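Local atomic coordinates of 1-carboxybiuret hydrolase subunit AtzE (Pseudomonas sp., PDB entry 6C62), a protein that hydrolyses 1-carboxybiuret to urea-1,3-dicarboxylate and ammonia, a step in the bacterial degradation of the herbicide atrazine. Residues G261-R265 with W291-E295; R265-P270 with E385-T389; A300-I304 with A346-R350. All blocks are in the same frame, centred on the assembly; numbering follows the deposited sequence.

Contact 1. Residues G261-R265 with W291-E295; sequences GGWFR and WPDAE
Trp263 lays the six-membered ring of its indole against Glu295, whose CA stands over the face, 4.2 Å from the ring centroid and 18° off the normal, a CH-pi contact. The acid's stem does the touching: Glu295 CG is 3.5 Å from Trp263 CZ3, and the extended chain crosses the indole at about a right angle. Trp263 CG lies anti to the backbone N (chi1 173°), which swings the indole across to the neighbouring helix, while NE1 is bonded to the carbonyl of Leu399. Ala294, small enough to let two aromatic residues close in, puts its CB 3.7 Å from Trp263 CB and 3.8 Å from Phe264 CE2. The phenyl ring of Phe264 then turns its edge toward the face of Trp291 in a T-shaped pair, the planes 68° apart, with the Phe264 ring centroid 5.5 Å from that of the Trp291 five-membered ring. Beside this apolar patch one water joins the backbones, donating to Gly261 O at 2.7 Å and accepting from Trp291 N. This is the packing of a short helix that follows strand 257-260 against the start of helix 294-312, at the edge of the large mixed sheet of the amidase fold.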
loop_
_atom_site.group_PDB
_atom_site.type_symbol
_atom_site.label_atom_id
_atom_site.label_comp_id
_atom_site.label_asym_id
_atom_site.label_seq_id
_atom_site.Cartn_x
_atom_site.Cartn_y
_atom_site.Cartn_z
ATOM N N GLY A 261 -20.049 -10.879 20.198
ATOM C CA GLY A 261 -19.918 -12.212 20.721
ATOM C C GLY A 261 -18.742 -12.917 20.107
ATOM O O GLY A 261 -17.799 -12.268 19.604
ATOM N N GLY A 262 -18.827 -14.241 20.109
ATOM C CA GLY A 262 -17.800 -15.132 19.558
ATOM C C GLY A 262 -16.413 -14.851 20.110
ATOM O O GLY A 262 -16.216 -14.989 21.311
ATOM N N TRP A 263 -15.486 -14.424 19.244
ATOM C CA TRP A 263 -14.101 -14.104 19.637
ATOM C C TRP A 263 -14.055 -13.197 20.877
ATOM O O TRP A 263 -13.242 -13.398 21.781
ATOM C CB TRP A 263 -13.395 -13.375 18.473
ATOM C CG TRP A 263 -12.041 -12.850 18.793
ATOM C CD1 TRP A 263 -11.729 -11.571 19.147
ATOM C CD2 TRP A 263 -10.817 -13.569 18.774
ATOM N NE1 TRP A 263 -10.374 -11.459 19.367
ATOM C CE2 TRP A 263 -9.796 -12.675 19.146
ATOM C CE3 TRP A 263 -10.486 -14.880 18.493
ATOM C CZ2 TRP A 263 -8.450 -13.068 19.238
ATOM C CZ3 TRP A 263 -9.151 -15.261 18.563
ATOM C CH2 TRP A 263 -8.157 -14.369 18.965
ATOM N N PHE A 264 -14.936 -12.211 20.902
ATOM C CA PHE A 264 -14.960 -11.207 21.947
ATOM C C PHE A 264 -15.608 -11.674 23.279
ATOM O O PHE A 264 -15.493 -10.967 24.318
ATOM C CB PHE A 264 -15.626 -9.952 21.437
ATOM C CG PHE A 264 -14.872 -9.290 20.337
ATOM C CD1 PHE A 264 -13.853 -8.379 20.632
ATOM C CD2 PHE A 264 -15.117 -9.611 19.007
ATOM C CE1 PHE A 264 -13.150 -7.782 19.598
ATOM C CE2 PHE A 264 -14.401 -9.014 17.976
ATOM C CZ PHE A 264 -13.435 -8.100 18.291
ATOM N N ARG A 265 -16.242 -12.841 23.251
ATOM C CA ARG A 265 -16.658 -13.533 24.486
ATOM C C ARG A 265 -15.695 -14.628 24.906
ATOM O O ARG A 265 -15.314 -14.733 26.112
ATOM C CB ARG A 265 -18.045 -14.114 24.292
ATOM C CG ARG A 265 -18.604 -14.639 25.606
ATOM C CD ARG A 265 -20.089 -14.887 25.494
ATOM N NE ARG A 265 -20.610 -15.574 26.686
ATOM C CZ ARG A 265 -20.852 -14.970 27.856
ATOM N NH1 ARG A 265 -20.616 -13.651 28.054
ATOM N NH2 ARG A 265 -21.373 -15.690 28.842
ATOM N N TRP A 291 -18.629 -10.097 14.892
ATOM C CA TRP A 291 -17.692 -9.279 14.119
ATOM C C TRP A 291 -17.157 -10.199 13.016
ATOM O O TRP A 291 -16.859 -11.375 13.277
ATOM C CB TRP A 291 -16.585 -8.812 15.044
ATOM C CG TRP A 291 -15.570 -7.874 14.441
ATOM C CD1 TRP A 291 -14.439 -8.235 13.808
ATOM C CD2 TRP A 291 -15.560 -6.465 14.498
ATOM N NE1 TRP A 291 -13.729 -7.140 13.455
ATOM C CE2 TRP A 291 -14.403 -6.031 13.851
ATOM C CE3 TRP A 291 -16.420 -5.519 15.033
ATOM C CZ2 TRP A 291 -14.067 -4.712 13.726
ATOM C CZ3 TRP A 291 -16.104 -4.170 14.891
ATOM C CH2 TRP A 291 -14.929 -3.772 14.241
ATOM N N PRO A 292 -17.084 -9.716 11.772
ATOM C CA PRO A 292 -16.568 -10.610 10.720
ATOM C C PRO A 292 -15.065 -11.021 10.880
ATOM O O PRO A 292 -14.187 -10.157 11.062
ATOM C CB PRO A 292 -16.778 -9.760 9.457
ATOM C CG PRO A 292 -16.537 -8.361 9.946
ATOM C CD PRO A 292 -17.330 -8.368 11.235
ATOM N N ASP A 293 -14.788 -12.307 10.812
ATOM C CA ASP A 293 -13.440 -12.835 10.718
ATOM C C ASP A 293 -12.501 -12.272 11.789
ATOM O O ASP A 293 -11.359 -11.910 11.483
ATOM C CB ASP A 293 -12.827 -12.498 9.340
ATOM C CG ASP A 293 -13.556 -13.157 8.171
ATOM O OD1 ASP A 293 -14.172 -14.226 8.369
ATOM O OD2 ASP A 293 -13.507 -12.600 7.045
ATOM N N ALA A 294 -12.934 -12.228 13.030
ATOM C CA ALA A 294 -12.169 -11.451 14.059
ATOM C C ALA A 294 -10.799 -12.068 14.317
ATOM O O ALA A 294 -9.804 -11.346 14.392
ATOM C CB ALA A 294 -12.950 -11.361 15.348
ATOM N N GLU A 295 -10.751 -13.388 14.437
ATOM C CA GLU A 295 -9.514 -14.051 14.717
ATOM C C GLU A 295 -8.511 -13.879 13.531
ATOM O O GLU A 295 -7.305 -13.791 13.752
ATOM C CB GLU A 295 -9.728 -15.539 14.967
ATOM C CG GLU A 295 -8.448 -16.277 15.298
ATOM C CD GLU A 295 -8.648 -17.733 15.726
ATOM O OE1 GLU A 295 -9.695 -18.338 15.371
ATOM O OE2 GLU A 295 -7.726 -18.246 16.413
HETATM O O HOH W 1 -17.343 -11.732 16.975
#

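Contact 2. Residues R265-P270 with E385-T389; sequences RDNAGP and EVNGT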
loop_
_atom_site.group_PDB
_atom_site.type_symbol
_atom_site.label_atom_id
_atom_site.label_comp_id
_atom_site.label_asym_id
_atom_site.label_seq_id
_atom_site.Cartn_x
_atom_site.Cartn_y
_atom_site.Cartn_z
ATOM N N ARG A 265 -16.242 -12.841 23.251
ATOM C CA ARG A 265 -16.658 -13.533 24.486
ATOM C C ARG A 265 -15.695 -14.628 24.906
ATOM O O ARG A 265 -15.314 -14.733 26.112
ATOM C CB ARG A 265 -18.045 -14.114 24.292
ATOM C CG ARG A 265 -18.604 -14.639 25.606
ATOM C CD ARG A 265 -20.089 -14.887 25.494
ATOM N NE ARG A 265 -20.610 -15.574 26.686
ATOM C CZ ARG A 265 -20.852 -14.970 27.856
ATOM N NH1 ARG A 265 -20.616 -13.651 28.054
ATOM N NH2 ARG A 265 -21.373 -15.690 28.842
ATOM N N ASP A 266 -15.284 -15.443 23.939
ATOM C CA ASP A 266 -14.329 -16.541 24.150
ATOM C C ASP A 266 -12.986 -16.066 24.734
ATOM O O ASP A 266 -12.336 -16.830 25.464
ATOM C CB ASP A 266 -13.959 -17.209 22.828
ATOM C CG ASP A 266 -15.146 -17.918 22.125
ATOM O OD1 ASP A 266 -16.254 -18.051 22.714
ATOM O OD2 ASP A 266 -14.961 -18.244 20.897
ATOM N N ASN A 267 -12.531 -14.850 24.365
ATOM C CA ASN A 267 -11.280 -14.324 24.872
ATOM C C ASN A 267 -11.466 -13.297 26.021
ATOM O O ASN A 267 -10.566 -12.517 26.332
ATOM C CB ASN A 267 -10.462 -13.759 23.726
ATOM C CG ASN A 267 -10.069 -14.826 22.728
ATOM O OD1 ASN A 267 -9.160 -15.607 22.965
ATOM N ND2 ASN A 267 -10.773 -14.887 21.614
ATOM N N ALA A 268 -12.594 -13.341 26.695
ATOM C CA ALA A 268 -12.887 -12.451 27.793
ATOM C C ALA A 268 -13.073 -13.251 29.062
ATOM O O ALA A 268 -13.901 -14.175 29.105
ATOM C CB ALA A 268 -14.156 -11.680 27.491
ATOM N N GLY A 269 -12.299 -12.949 30.088
ATOM C CA GLY A 269 -12.486 -13.559 31.391
ATOM C C GLY A 269 -13.758 -13.081 32.087
ATOM O O GLY A 269 -14.473 -12.183 31.606
ATOM N N PRO A 270 -14.049 -13.644 33.274
ATOM C CA PRO A 270 -15.333 -13.320 33.956
ATOM C C PRO A 270 -15.499 -11.828 34.303
ATOM O O PRO A 270 -16.590 -11.277 34.133
ATOM C CB PRO A 270 -15.240 -14.134 35.255
ATOM C CG PRO A 270 -14.341 -15.277 34.913
ATOM C CD PRO A 270 -13.290 -14.702 33.975
ATOM N N GLU A 385 -3.987 -17.033 32.024
ATOM C CA GLU A 385 -5.008 -17.999 31.675
ATOM C C GLU A 385 -6.311 -17.241 31.418
ATOM O O GLU A 385 -6.732 -16.413 32.211
ATOM C CB GLU A 385 -5.144 -18.995 32.825
ATOM C CG GLU A 385 -5.122 -20.487 32.487
ATOM C CD GLU A 385 -5.583 -21.296 33.722
ATOM O OE1 GLU A 385 -4.718 -21.760 34.507
ATOM O OE2 GLU A 385 -6.808 -21.378 33.974
ATOM N N VAL A 386 -6.914 -17.517 30.276
ATOM C CA VAL A 386 -8.191 -16.902 29.885
ATOM C C VAL A 386 -9.186 -18.006 29.556
ATOM O O VAL A 386 -9.026 -18.701 28.507
ATOM C CB VAL A 386 -8.032 -15.979 28.667
ATOM C CG1 VAL A 386 -9.348 -15.236 28.455
ATOM C CG2 VAL A 386 -6.903 -14.982 28.877
ATOM N N ASN A 387 -10.186 -18.174 30.426
ATOM C CA ASN A 387 -11.202 -19.247 30.290
ATOM C C ASN A 387 -10.564 -20.609 29.972
ATOM O O ASN A 387 -10.909 -21.283 28.990
ATOM C CB ASN A 387 -12.255 -18.877 29.260
ATOM C CG ASN A 387 -12.889 -17.524 29.538
ATOM O OD1 ASN A 387 -13.293 -17.165 30.686
ATOM N ND2 ASN A 387 -12.970 -16.732 28.492
ATOM N N GLY A 388 -9.574 -20.958 30.795
ATOM C CA GLY A 388 -8.870 -22.209 30.668
ATOM C C GLY A 388 -7.807 -22.319 29.593
ATOM O O GLY A 388 -7.148 -23.359 29.524
ATOM N N THR A 389 -7.603 -21.282 28.753
ATOM C CA THR A 389 -6.526 -21.340 27.779
ATOM C C THR A 389 -5.337 -20.455 28.191
ATOM O O THR A 389 -5.490 -19.257 28.473
ATOM C CB THR A 389 -6.974 -20.989 26.360
ATOM O OG1 THR A 389 -8.159 -21.707 26.059
ATOM C CG2 THR A 389 -5.857 -21.362 25.360
#
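Asn387 reaches from a tight turn to the backbone of residues 266-269. Its CB points toward that segment, and CG, placed beside the backbone N and anti to the carbonyl carbon (chi1 -54°), comes within 3.5 Å of Ala268 O. Beyond it ND2 gives a hydrogen bond to Ala268 O, 2.8 Å long and nearly straight at 168°, and a more bent one to Asp266 O at 3.1 Å. Both acceptors lie almost in the amide plane, yet the nitrogen stands well above each carbonyl plane, 63° out of it. OD1 rests 3.8 Å from Gly269 CA, with Pro270 CD a little farther off. The two N-H groups of ND2 thus hold the carbonyls of Asp266 and Ala268, on both sides of Asn267, where the chain leaves helix 263-266, a task suited to asparagine's short primary amide. Next to it Val386 sets CG1 3.7 Å from Asn267 O, covering the peptide with a branched apolar group. Arg273 also bonds Arg265 O and, weakly, Ala268 O. Asn387 and Gly388 both have positive phi, as the middle residues of a type I' turn do; this turn joins antiparallel strands 383-386 and 389-392, the motif of a two-residue beta hairpin.

Contact 3. Residues A300-I304 with A346-R350; sequences AAFVI and AQRFR
Two helices of the amidase fold, 294-312 and 340-360, pack here with an alanine pair at their nearest approach, flanked by Ile304 and Phe349; their local axes are 9.6 Å apart at closest and their directions 138° apart. Ala300 and Ala346 face one another with CB atoms 3.9 Å apart, and the CB of Ala346 also lies 3.8 Å from Ala300 O; side chains of a single methyl suit a place where the CA atoms of Ala300 and Ala346 are 4.8 Å apart. A turn farther along, Ile304 has CG1 beside its own backbone N (chi1 -74°), and its CD1 reaches Ala346 CB at 3.6 Å. Ile304 CD1 also lies 3.9 Å from Gln347 NE2, and the two side chains cross at about a right angle, the glutamine chain bending at chi2. Gln347 NE2 is bonded to Tyr343 OH, so that its nitrogen has a polar partner where it lies against the isoleucine. Toward the other end, Phe349 CD2 lies 3.7 Å from Ala300 CB, the ring lying against that methyl. Val303 CG1 approaches Ala346 CB more distantly, at 4.2 Å. The result is a buried helix-helix packing, covered by Phe406 of helix 402-407 and, at a subunit interface, by another protein's chain.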
loop_
_atom_site.group_PDB
_atom_site.type_symbol
_atom_site.label_atom_id
_atom_site.label_comp_id
_atom_site.label_asym_id
_atom_site.label_seq_id
_atom_site.Cartn_x
_atom_site.Cartn_y
_atom_site.Cartn_z
ATOM N N ALA A 300 -3.867 -11.146 10.642
ATOM C CA ALA A 300 -3.352 -10.266 9.624
ATOM C C ALA A 300 -2.683 -9.029 10.212
ATOM O O ALA A 300 -1.599 -8.647 9.737
ATOM C CB ALA A 300 -4.465 -9.841 8.700
ATOM N N ALA A 301 -3.292 -8.425 11.252
ATOM C CA ALA A 301 -2.675 -7.323 11.944
ATOM C C ALA A 301 -1.302 -7.716 12.521
ATOM O O ALA A 301 -0.326 -6.973 12.444
ATOM C CB ALA A 301 -3.535 -6.800 13.025
ATOM N N PHE A 302 -1.252 -8.916 13.070
ATOM C CA PHE A 302 -0.067 -9.427 13.729
ATOM C C PHE A 302 1.048 -9.597 12.738
ATOM O O PHE A 302 2.200 -9.188 12.989
ATOM C CB PHE A 302 -0.395 -10.741 14.442
ATOM C CG PHE A 302 0.638 -11.185 15.418
ATOM C CD1 PHE A 302 1.772 -11.765 14.988
ATOM C CD2 PHE A 302 0.450 -11.042 16.769
ATOM C CE1 PHE A 302 2.772 -12.165 15.861
ATOM C CE2 PHE A 302 1.412 -11.493 17.683
ATOM C CZ PHE A 302 2.582 -12.054 17.214
ATOM N N VAL A 303 0.731 -10.180 11.588
ATOM C CA VAL A 303 1.678 -10.393 10.505
ATOM C C VAL A 303 2.248 -9.104 9.967
ATOM O O VAL A 303 3.465 -8.991 9.836
ATOM C CB VAL A 303 1.030 -11.300 9.393
ATOM C CG1 VAL A 303 1.850 -11.276 8.127
ATOM C CG2 VAL A 303 0.934 -12.745 9.879
ATOM N N ILE A 304 1.410 -8.159 9.660
ATOM C CA ILE A 304 1.835 -6.865 9.116
ATOM C C ILE A 304 2.672 -6.087 10.131
ATOM O O ILE A 304 3.629 -5.487 9.801
ATOM C CB ILE A 304 0.594 -6.071 8.675
ATOM C CG1 ILE A 304 0.084 -6.708 7.371
ATOM C CG2 ILE A 304 0.862 -4.591 8.437
ATOM C CD1 ILE A 304 -1.337 -6.308 6.981
ATOM N N ALA A 346 -1.924 -10.885 3.913
ATOM C CA ALA A 346 -2.534 -10.012 4.892
ATOM C C ALA A 346 -3.015 -8.697 4.353
ATOM O O ALA A 346 -4.118 -8.227 4.706
ATOM C CB ALA A 346 -1.579 -9.818 6.083
ATOM N N GLN A 347 -2.222 -8.082 3.479
ATOM C CA GLN A 347 -2.654 -6.849 2.806
ATOM C C GLN A 347 -3.872 -7.063 1.833
ATOM O O GLN A 347 -4.723 -6.186 1.695
ATOM C CB GLN A 347 -1.495 -6.206 2.073
ATOM C CG GLN A 347 -0.425 -5.552 2.963
ATOM C CD GLN A 347 -0.908 -4.291 3.674
ATOM O OE1 GLN A 347 -2.069 -3.904 3.535
ATOM N NE2 GLN A 347 0.002 -3.653 4.498
ATOM N N ARG A 348 -3.943 -8.227 1.215
ATOM C CA ARG A 348 -5.069 -8.543 0.317
ATOM C C ARG A 348 -6.307 -8.871 1.137
ATOM O O ARG A 348 -7.412 -8.420 0.821
ATOM C CB ARG A 348 -4.701 -9.680 -0.634
ATOM C CG ARG A 348 -3.693 -9.272 -1.651
ATOM C CD ARG A 348 -3.070 -10.356 -2.496
ATOM N NE ARG A 348 -4.072 -10.984 -3.342
ATOM C CZ ARG A 348 -4.055 -12.261 -3.732
ATOM N NH1 ARG A 348 -3.067 -13.070 -3.467
ATOM N NH2 ARG A 348 -5.024 -12.716 -4.489
ATOM N N PHE A 349 -6.116 -9.613 2.229
ATOM C CA PHE A 349 -7.185 -9.865 3.179
ATOM C C PHE A 349 -7.725 -8.568 3.749
ATOM O O PHE A 349 -8.921 -8.430 3.976
ATOM C CB PHE A 349 -6.746 -10.824 4.279
ATOM C CG PHE A 349 -7.715 -10.906 5.424
ATOM C CD1 PHE A 349 -8.888 -11.617 5.272
ATOM C CD2 PHE A 349 -7.493 -10.242 6.583
ATOM C CE1 PHE A 349 -9.861 -11.670 6.277
ATOM C CE2 PHE A 349 -8.450 -10.294 7.614
ATOM C CZ PHE A 349 -9.619 -11.035 7.456
ATOM N N ARG A 350 -6.856 -7.602 4.004
ATOM C CA ARG A 350 -7.300 -6.368 4.629
ATOM C C ARG A 350 -8.376 -5.630 3.781
ATOM O O ARG A 350 -9.230 -4.965 4.343
ATOM C CB ARG A 350 -6.106 -5.433 4.914
ATOM C CG ARG A 350 -6.473 -4.321 5.879
ATOM C CD ARG A 350 -5.332 -3.409 6.182
ATOM N NE ARG A 350 -5.528 -2.645 7.397
ATOM C CZ ARG A 350 -4.667 -1.744 7.831
ATOM N NH1 ARG A 350 -3.557 -1.430 7.142
ATOM N NH2 ARG A 350 -4.931 -1.118 8.967
#

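In the fold
From the N terminus the chain builds about half of the large mixed sheet before strand 257-260 leads into residues 261-265. Contact 1 closes first, around helix 270-283 and the edge strand 288-289, on the opening residues of helix 294-312. Contact 3 follows in series, joining that helix to helix 340-360 after some forty mainly helical residues. Contact 2 closes last, when the hairpin 383-392 returns to the end of helix 263-266; its span crosses that of contact 1 and encloses contact 3. Contacts 1 and 2 share Arg265, while Asp293 touching Phe349 bridges contacts 1 and 3. Together they tie sheet edge, helical layer and hairpin, away from the proposed catalytic residues.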